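Local atomic coordinates of glycoside hydrolase family 16 protein (Bacteroides ovatus, PDB entry 7KR6), a protein that probably hydrolyses internal beta-glucosidic linkages of mixed-linkage beta-glucans, as an endo-glucanase of glycoside hydrolase family 16. Residues 105-110 against 232-237; 163-168 against 215-220; 167-172 against 179-184. The protein carries 1 engineered substitution. All blocks are in the same frame, centred on the assembly; numbering follows the deposited sequence.

In the fold
The chain has the beta-sandwich (jelly-roll) fold of glycoside hydrolase family 16, and the three interactions sample one layer and its packing. Neighbouring strands run 93-107, 232-240, 125-133, 144-150, 164-171, 179-186: interaction 1 joins the first pair and interaction 3 the last, their centres about 17 Å apart. Interaction 2 packs strand 215-221 against strand 164-171 and shares Thr167 and Ala168 with interaction 3, about 11 Å away between centres; the centres of interactions 1 and 2 are about 18 Å apart. Along the chain, residues 105-110 come first and 232-237 last, with the other segments between them. Interaction 3 brings His170 to the glycan, while the others lie beside or behind that layer.

Interaction 1: residues 105-110 against 232-237; sequences KSFKYR and FYILFN
The Phe107 ring meets Ile234 by its edge: CE1 lies 4.1 Å from Ile234 CG1, close to the ring plane, with the two side chains crossing at about a right angle. Phe232 O approaches the same ring obliquely, 3.5 Å from Phe107 CD1. With CG between the backbone N and the carbonyl carbon (chi1 70°), the phenyl group swings back over the partner strand toward Ile234. Phe107 and Phe232 form an antiparallel hydrogen-bonded pair, a strand pairing within one layer of the family 16 beta-sandwich. Phe107 N donates to Phe232 O at 3.1 Å, and Phe232 N returns a straighter bond to Phe107 O at 2.9 Å (165° at the hydrogen). Phe232 O also receives a CA-H contact from Ser106 CA at 3.2 Å. Serine suits this partly exposed site, where its OG is hydrogen-bonded to Asp134. Phenylalanine and isoleucine suit the buried side, where apolar surface is needed. Ser101 OG is hydrogen-bonded to both Lys105 O and Ile234 N. Strand 232-240 runs between strands 93-107 and 125-133, while Phe107 and Ile234 face the core between the layers, packing on Ile112 of strand 112-117 and Ile271 of strand 261-271.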
# COMPACT_ATOMS: atom_id res chain seq x y z
N LYS A 105 8.23 -18.56 -21.63
CA LYS A 105 6.77 -18.63 -21.77
C LYS A 105 6.23 -17.27 -21.36
O LYS A 105 6.34 -16.88 -20.17
CB LYS A 105 6.16 -19.72 -20.89
CG LYS A 105 4.71 -20.03 -21.14
CD LYS A 105 4.37 -20.59 -22.52
CE LYS A 105 5.38 -21.63 -22.97
NZ LYS A 105 4.93 -22.38 -24.16
N SER A 106 5.61 -16.59 -22.30
CA SER A 106 5.01 -15.26 -22.04
C SER A 106 3.75 -15.11 -22.87
O SER A 106 3.54 -15.90 -23.80
CB SER A 106 5.98 -14.16 -22.25
OG SER A 106 6.34 -14.03 -23.64
N PHE A 107 2.87 -14.22 -22.46
CA PHE A 107 1.54 -14.11 -23.07
C PHE A 107 0.96 -12.72 -22.81
O PHE A 107 1.49 -12.00 -21.98
CB PHE A 107 0.62 -15.20 -22.55
CG PHE A 107 0.24 -15.00 -21.10
CD1 PHE A 107 1.15 -15.35 -20.11
CD2 PHE A 107 -0.99 -14.48 -20.75
CE1 PHE A 107 0.84 -15.13 -18.77
CE2 PHE A 107 -1.31 -14.32 -19.41
CZ PHE A 107 -0.40 -14.64 -18.44
N LYS A 108 -0.12 -12.40 -23.51
CA LYS A 108 -0.78 -11.08 -23.45
C LYS A 108 -2.27 -11.34 -23.57
O LYS A 108 -2.69 -12.13 -24.47
CB LYS A 108 -0.23 -10.22 -24.60
CG LYS A 108 -0.97 -8.94 -24.92
CD LYS A 108 -0.48 -8.21 -26.16
CE LYS A 108 -1.28 -6.94 -26.37
NZ LYS A 108 -0.73 -6.09 -27.46
N TYR A 109 -3.07 -10.67 -22.74
CA TYR A 109 -4.54 -10.66 -22.84
C TYR A 109 -5.11 -12.09 -22.85
O TYR A 109 -5.96 -12.41 -23.72
CB TYR A 109 -4.98 -9.90 -24.11
CG TYR A 109 -4.66 -8.43 -24.22
CD1 TYR A 109 -4.25 -7.62 -23.16
CD2 TYR A 109 -4.83 -7.80 -25.45
CE1 TYR A 109 -3.97 -6.27 -23.32
CE2 TYR A 109 -4.58 -6.45 -25.61
CZ TYR A 109 -4.12 -5.67 -24.57
OH TYR A 109 -3.86 -4.34 -24.77
N ARG A 110 -4.67 -12.94 -21.93
CA ARG A 110 -5.30 -14.26 -21.71
C ARG A 110 -5.52 -14.42 -20.22
O ARG A 110 -4.83 -13.74 -19.44
CB ARG A 110 -4.41 -15.43 -22.15
CG ARG A 110 -4.00 -15.39 -23.61
CD ARG A 110 -5.16 -15.54 -24.55
NE ARG A 110 -4.59 -15.80 -25.87
CZ ARG A 110 -4.51 -17.00 -26.46
NH1 ARG A 110 -3.95 -17.09 -27.66
NH2 ARG A 110 -4.98 -18.09 -25.88
N PHE A 232 3.91 -10.78 -20.91
CA PHE A 232 4.40 -10.93 -19.51
C PHE A 232 4.73 -12.40 -19.30
O PHE A 232 3.97 -13.25 -19.77
CB PHE A 232 3.34 -10.45 -18.53
CG PHE A 232 3.35 -8.98 -18.19
CD1 PHE A 232 3.15 -8.01 -19.16
CD2 PHE A 232 3.51 -8.55 -16.88
CE1 PHE A 232 3.13 -6.66 -18.83
CE2 PHE A 232 3.52 -7.20 -16.57
CZ PHE A 232 3.28 -6.26 -17.53
N TYR A 233 5.79 -12.67 -18.54
CA TYR A 233 6.12 -14.02 -18.04
C TYR A 233 5.71 -14.18 -16.57
O TYR A 233 5.25 -13.22 -15.93
CB TYR A 233 7.61 -14.26 -18.20
CG TYR A 233 8.53 -13.36 -17.41
CD1 TYR A 233 8.90 -13.66 -16.10
CD2 TYR A 233 9.04 -12.20 -17.95
CE1 TYR A 233 9.78 -12.86 -15.38
CE2 TYR A 233 9.92 -11.40 -17.24
CZ TYR A 233 10.28 -11.71 -15.94
OH TYR A 233 11.15 -10.94 -15.25
N ILE A 234 5.85 -15.40 -16.10
CA ILE A 234 5.24 -15.86 -14.82
C ILE A 234 6.34 -16.08 -13.80
O ILE A 234 7.43 -16.59 -14.15
CB ILE A 234 4.40 -17.13 -15.05
CG1 ILE A 234 3.35 -16.94 -16.13
CG2 ILE A 234 3.77 -17.62 -13.75
CD1 ILE A 234 2.86 -18.23 -16.78
N LEU A 235 6.04 -15.73 -12.55
CA LEU A 235 6.92 -16.02 -11.42
C LEU A 235 6.13 -16.62 -10.27
O LEU A 235 4.93 -16.30 -10.11
CB LEU A 235 7.64 -14.79 -10.88
CG LEU A 235 8.45 -13.98 -11.90
CD1 LEU A 235 7.65 -12.80 -12.41
CD2 LEU A 235 9.73 -13.54 -11.29
N PHE A 236 6.82 -17.50 -9.54
CA PHE A 236 6.37 -18.02 -8.21
C PHE A 236 7.54 -17.93 -7.25
O PHE A 236 8.68 -18.26 -7.61
CB PHE A 236 5.91 -19.47 -8.25
CG PHE A 236 4.71 -19.78 -9.11
CD1 PHE A 236 3.41 -19.62 -8.66
CD2 PHE A 236 4.91 -20.29 -10.38
CE1 PHE A 236 2.33 -19.97 -9.46
CE2 PHE A 236 3.84 -20.57 -11.21
CZ PHE A 236 2.55 -20.42 -10.75
N ASN A 237 7.28 -17.56 -6.00
CA ASN A 237 8.39 -17.53 -5.01
C ASN A 237 7.82 -17.62 -3.61
O ASN A 237 6.61 -17.32 -3.42
CB ASN A 237 9.25 -16.27 -5.10
CG ASN A 237 8.48 -15.05 -4.65
OD1 ASN A 237 7.49 -14.65 -5.31
ND2 ASN A 237 8.73 -14.62 -3.42

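Interaction 2: residues 163-168 against 215-220; sequences KQVNTA and VKFHTF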
# COMPACT_ATOMS: atom_id res chain seq x y z
N LYS A 163 -6.25 -15.10 5.87
CA LYS A 163 -7.29 -14.64 4.93
C LYS A 163 -6.85 -13.42 4.13
O LYS A 163 -7.49 -13.16 3.10
CB LYS A 163 -8.60 -14.34 5.65
CG LYS A 163 -9.21 -15.56 6.31
CD LYS A 163 -10.61 -15.35 6.79
CE LYS A 163 -11.06 -16.42 7.76
NZ LYS A 163 -12.39 -16.06 8.30
N GLN A 164 -5.84 -12.68 4.57
CA GLN A 164 -5.54 -11.35 4.00
C GLN A 164 -4.68 -11.49 2.74
O GLN A 164 -3.50 -11.92 2.84
CB GLN A 164 -4.88 -10.43 5.01
CG GLN A 164 -4.76 -9.05 4.42
CD GLN A 164 -4.01 -8.13 5.34
OE1 GLN A 164 -4.50 -7.83 6.43
NE2 GLN A 164 -2.83 -7.77 4.91
N VAL A 165 -5.24 -11.07 1.62
CA VAL A 165 -4.55 -11.15 0.32
C VAL A 165 -4.25 -9.73 -0.14
O VAL A 165 -5.09 -8.83 -0.01
CB VAL A 165 -5.39 -11.88 -0.72
CG1 VAL A 165 -4.70 -11.86 -2.07
CG2 VAL A 165 -5.68 -13.30 -0.29
N ASN A 166 -3.10 -9.60 -0.76
CA ASN A 166 -2.62 -8.34 -1.37
C ASN A 166 -2.50 -8.58 -2.87
O ASN A 166 -2.01 -9.64 -3.25
CB ASN A 166 -1.30 -7.97 -0.71
CG ASN A 166 -1.55 -7.20 0.58
OD1 ASN A 166 -1.92 -7.79 1.64
ND2 ASN A 166 -1.40 -5.89 0.50
N THR A 167 -2.98 -7.66 -3.66
CA THR A 167 -2.74 -7.70 -5.12
C THR A 167 -2.24 -6.30 -5.51
O THR A 167 -2.62 -5.30 -4.85
CB THR A 167 -4.00 -8.17 -5.83
OG1 THR A 167 -3.71 -8.24 -7.24
CG2 THR A 167 -5.16 -7.22 -5.63
N ALA A 168 -1.43 -6.18 -6.55
CA ALA A 168 -0.78 -4.92 -6.85
C ALA A 168 -0.34 -4.86 -8.31
O ALA A 168 -0.08 -5.92 -8.90
CB ALA A 168 0.41 -4.64 -5.98
N VAL A 215 -14.18 -16.42 -7.18
CA VAL A 215 -14.89 -15.23 -6.66
C VAL A 215 -14.02 -14.01 -7.00
O VAL A 215 -12.85 -13.95 -6.54
CB VAL A 215 -15.18 -15.35 -5.16
CG1 VAL A 215 -15.88 -14.13 -4.62
CG2 VAL A 215 -16.00 -16.60 -4.86
N LYS A 216 -14.57 -13.06 -7.73
CA LYS A 216 -13.80 -11.87 -8.16
C LYS A 216 -13.41 -11.10 -6.90
O LYS A 216 -14.27 -10.83 -6.00
CB LYS A 216 -14.58 -11.12 -9.23
CG LYS A 216 -14.72 -11.94 -10.51
CD LYS A 216 -15.40 -11.23 -11.63
CE LYS A 216 -15.37 -12.13 -12.85
NZ LYS A 216 -15.98 -11.43 -14.00
N PHE A 217 -12.12 -10.77 -6.82
CA PHE A 217 -11.45 -10.13 -5.67
C PHE A 217 -11.17 -8.65 -5.92
O PHE A 217 -11.52 -7.81 -5.07
CB PHE A 217 -10.17 -10.89 -5.36
CG PHE A 217 -9.40 -10.40 -4.17
CD1 PHE A 217 -9.90 -10.58 -2.89
CD2 PHE A 217 -8.18 -9.75 -4.34
CE1 PHE A 217 -9.16 -10.18 -1.79
CE2 PHE A 217 -7.46 -9.35 -3.23
CZ PHE A 217 -7.95 -9.56 -1.96
N HIS A 218 -10.62 -8.29 -7.08
CA HIS A 218 -10.29 -6.87 -7.38
C HIS A 218 -10.07 -6.69 -8.88
O HIS A 218 -9.61 -7.65 -9.52
CB HIS A 218 -9.06 -6.40 -6.60
CG HIS A 218 -8.86 -4.94 -6.73
ND1 HIS A 218 -9.77 -4.03 -6.23
CD2 HIS A 218 -7.87 -4.22 -7.28
CE1 HIS A 218 -9.33 -2.81 -6.49
NE2 HIS A 218 -8.18 -2.90 -7.15
N THR A 219 -10.36 -5.50 -9.39
CA THR A 219 -10.05 -5.10 -10.78
C THR A 219 -9.19 -3.82 -10.73
O THR A 219 -9.59 -2.83 -10.06
CB THR A 219 -11.34 -4.89 -11.59
OG1 THR A 219 -12.06 -6.12 -11.62
CG2 THR A 219 -11.05 -4.39 -12.99
N PHE A 220 -8.08 -3.85 -11.48
CA PHE A 220 -7.29 -2.66 -11.84
C PHE A 220 -7.66 -2.24 -13.26
O PHE A 220 -7.66 -3.06 -14.18
CB PHE A 220 -5.80 -2.94 -11.75
CG PHE A 220 -5.28 -3.37 -10.41
CD1 PHE A 220 -5.04 -2.41 -9.44
CD2 PHE A 220 -4.99 -4.69 -10.16
CE1 PHE A 220 -4.53 -2.77 -8.21
CE2 PHE A 220 -4.48 -5.05 -8.92
CZ PHE A 220 -4.23 -4.08 -7.97
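Phe217, Thr167 and Phe220 carry this contact, which is face-to-face packing within the beta-sandwich: strands 164-168 and 215-220 pass 8.8 Å apart at 34°, joined through side chains. Phe217 and His218 both face Ile210, a classic beta bulge that turns two successive side chains toward strand 164-171. Phe217 reaches across with CG anti to the backbone N (chi1 -177°) and uses its ring edge. CZ touches Val165 CB at 3.7 Å and Val165 O at 3.5 Å, while CE2 meets Thr167 CG2 at 3.9 Å. Branched valine and threonine suit a strand here, presenting methyl groups to the aromatic rim. Thr167 divides its branches: the methyl packs toward Phe217 and His218 CB, and OG1, though 3.7 Å from Phe220 CE2, finds its polar partner in Asp146 O, so the buried hydroxyl is satisfied. Phe220 points against Thr167, and its rim reaches the backbone, CZ lying 3.7 Å from Ala168 CA, while the Ala168 methyl points away to the sugar-bearing face. Tyr183 of the adjacent strand takes Phe217 edge-to-face and stacks on His218. Within segment 215-220, His218 CD2 sits 3.6 Å above the plane of the Phe220 ring, over its centre.

Interaction 3: residues 167-172 against 179-184; sequences TAIHYG and EQQYYK. With G2F (2-deoxy-2-fluoro-alpha-D-glucopyranose), chain C.
His170, a glycan-pocket residue, holds its imidazole between Gln180 and the fluorosugar, a flat group offering one face to each. Gln180 CG lies over one face, 3.9 Å from the ring centroid, and the extended side chain runs alongside with its amide plane 29° from the ring. Over the opposite face stands F2 of the 2-fluoroglucose, 3.3 Å above the plane and centred, while ND1 is hydrogen-bonded to His178 NE2. The backbones of strands 167-171 and 179-184 form an antiparallel hairpin with six hydrogen bonds, joining Thr167 to Tyr183, Ile169 to Gln181 and Tyr171 to Glu179. On the hairpin's other face, Tyr171 CG, between the backbone N and the carbonyl carbon (chi1 56°), turns the ring across the partner strand, under Glu179 CB at 3.8 Å from the centroid. The Gln181 amide suits its place by donating from NE2 to Tyr171 OH at 2.9 Å, nearly straight (169°). A water 2.6 Å from Tyr171 OH donates to Glu179 OE1, which is also hydrogen-bonded to Tyr183 OH of the second subunit. His170 thus meets the fluorine by packing, the Gln181 bond and the water link side chains within the hairpin, and Glu179 and the strand pairing of 180-184 join the second subunit.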
# COMPACT_ATOMS: atom_id res chain seq x y z
N THR A 167 -2.98 -7.66 -3.66
CA THR A 167 -2.74 -7.70 -5.12
C THR A 167 -2.24 -6.30 -5.51
O THR A 167 -2.62 -5.30 -4.85
CB THR A 167 -4.00 -8.17 -5.83
OG1 THR A 167 -3.71 -8.24 -7.24
CG2 THR A 167 -5.16 -7.22 -5.63
N ALA A 168 -1.43 -6.18 -6.55
CA ALA A 168 -0.78 -4.92 -6.85
C ALA A 168 -0.34 -4.86 -8.31
O ALA A 168 -0.08 -5.92 -8.90
CB ALA A 168 0.41 -4.64 -5.98
N ILE A 169 -0.17 -3.64 -8.81
CA ILE A 169 0.57 -3.42 -10.07
C ILE A 169 1.65 -2.39 -9.79
O ILE A 169 1.43 -1.41 -9.04
CB ILE A 169 -0.33 -3.05 -11.28
CG1 ILE A 169 -1.27 -1.86 -11.01
CG2 ILE A 169 -1.11 -4.26 -11.78
CD1 ILE A 169 -2.02 -1.38 -12.26
N HIS A 170 2.81 -2.57 -10.41
CA HIS A 170 3.95 -1.65 -10.34
C HIS A 170 4.39 -1.29 -11.77
O HIS A 170 4.40 -2.17 -12.62
CB HIS A 170 5.11 -2.28 -9.60
CG HIS A 170 4.82 -2.74 -8.22
ND1 HIS A 170 5.36 -2.09 -7.11
CD2 HIS A 170 4.10 -3.78 -7.77
CE1 HIS A 170 4.97 -2.75 -6.04
NE2 HIS A 170 4.21 -3.79 -6.40
N TYR A 171 4.76 -0.05 -11.99
CA TYR A 171 5.05 0.46 -13.34
C TYR A 171 5.77 1.79 -13.19
O TYR A 171 6.10 2.23 -12.08
CB TYR A 171 3.74 0.49 -14.13
CG TYR A 171 2.64 1.29 -13.49
CD1 TYR A 171 1.81 0.72 -12.55
CD2 TYR A 171 2.42 2.63 -13.80
CE1 TYR A 171 0.82 1.45 -11.91
CE2 TYR A 171 1.40 3.37 -13.22
CZ TYR A 171 0.59 2.77 -12.25
OH TYR A 171 -0.43 3.51 -11.68
N GLY A 172 6.11 2.39 -14.33
CA GLY A 172 6.84 3.68 -14.36
C GLY A 172 8.20 3.49 -15.01
O GLY A 172 8.67 2.37 -15.13
N GLU A 179 5.67 3.80 -9.75
CA GLU A 179 4.25 4.01 -9.40
C GLU A 179 3.72 2.66 -8.94
O GLU A 179 4.05 1.66 -9.56
CB GLU A 179 3.46 4.50 -10.61
CG GLU A 179 3.91 5.90 -11.06
CD GLU A 179 3.09 6.39 -12.23
OE1 GLU A 179 1.89 6.43 -12.16
OE2 GLU A 179 3.68 6.70 -13.28
N GLN A 180 2.78 2.66 -7.99
CA GLN A 180 2.22 1.40 -7.48
C GLN A 180 0.75 1.64 -7.19
O GLN A 180 0.42 2.70 -6.60
CB GLN A 180 2.92 0.96 -6.19
CG GLN A 180 2.30 -0.29 -5.59
CD GLN A 180 2.91 -0.75 -4.29
OE1 GLN A 180 2.49 -1.79 -3.75
NE2 GLN A 180 3.96 -0.07 -3.86
N GLN A 181 -0.08 0.68 -7.57
CA GLN A 181 -1.47 0.54 -7.08
C GLN A 181 -1.56 -0.74 -6.28
O GLN A 181 -0.99 -1.76 -6.68
CB GLN A 181 -2.48 0.53 -8.21
CG GLN A 181 -2.53 1.83 -8.99
CD GLN A 181 -3.46 1.74 -10.17
OE1 GLN A 181 -4.59 1.29 -10.05
NE2 GLN A 181 -3.00 2.18 -11.33
N TYR A 182 -2.21 -0.75 -5.13
CA TYR A 182 -2.53 -2.07 -4.51
C TYR A 182 -3.90 -2.03 -3.84
O TYR A 182 -4.51 -0.97 -3.65
CB TYR A 182 -1.46 -2.58 -3.54
CG TYR A 182 -1.43 -1.97 -2.15
CD1 TYR A 182 -2.45 -2.17 -1.23
CD2 TYR A 182 -0.31 -1.29 -1.72
CE1 TYR A 182 -2.38 -1.65 0.05
CE2 TYR A 182 -0.21 -0.78 -0.43
CZ TYR A 182 -1.25 -0.94 0.45
OH TYR A 182 -1.14 -0.44 1.72
N TYR A 183 -4.35 -3.23 -3.59
CA TYR A 183 -5.61 -3.59 -2.90
C TYR A 183 -5.27 -4.67 -1.88
O TYR A 183 -4.53 -5.62 -2.19
CB TYR A 183 -6.70 -3.96 -3.88
CG TYR A 183 -7.94 -4.53 -3.28
CD1 TYR A 183 -8.80 -3.71 -2.57
CD2 TYR A 183 -8.23 -5.88 -3.30
CE1 TYR A 183 -9.97 -4.18 -1.99
CE2 TYR A 183 -9.42 -6.35 -2.78
CZ TYR A 183 -10.29 -5.52 -2.12
OH TYR A 183 -11.46 -5.98 -1.55
N LYS A 184 -5.87 -4.57 -0.69
CA LYS A 184 -5.72 -5.56 0.37
C LYS A 184 -7.08 -5.77 0.99
O LYS A 184 -7.77 -4.79 1.29
CB LYS A 184 -4.76 -5.07 1.48
C1 G2F C . 5.83 -7.11 -6.83
C2 G2F C . 7.00 -6.39 -6.26
C3 G2F C . 8.23 -7.27 -6.19
C4 G2F C . 7.90 -8.46 -5.33
C5 G2F C . 6.71 -9.20 -6.04
C6 G2F C . 6.25 -10.49 -5.41
O3 G2F C . 9.34 -6.53 -5.68
O4 G2F C . 9.11 -9.29 -5.22
O5 G2F C . 5.55 -8.36 -6.17
O6 G2F C . 6.00 -10.29 -3.97
F2 G2F C . 7.19 -5.18 -7.00
O HOH W 1 -1.03 5.73 -12.85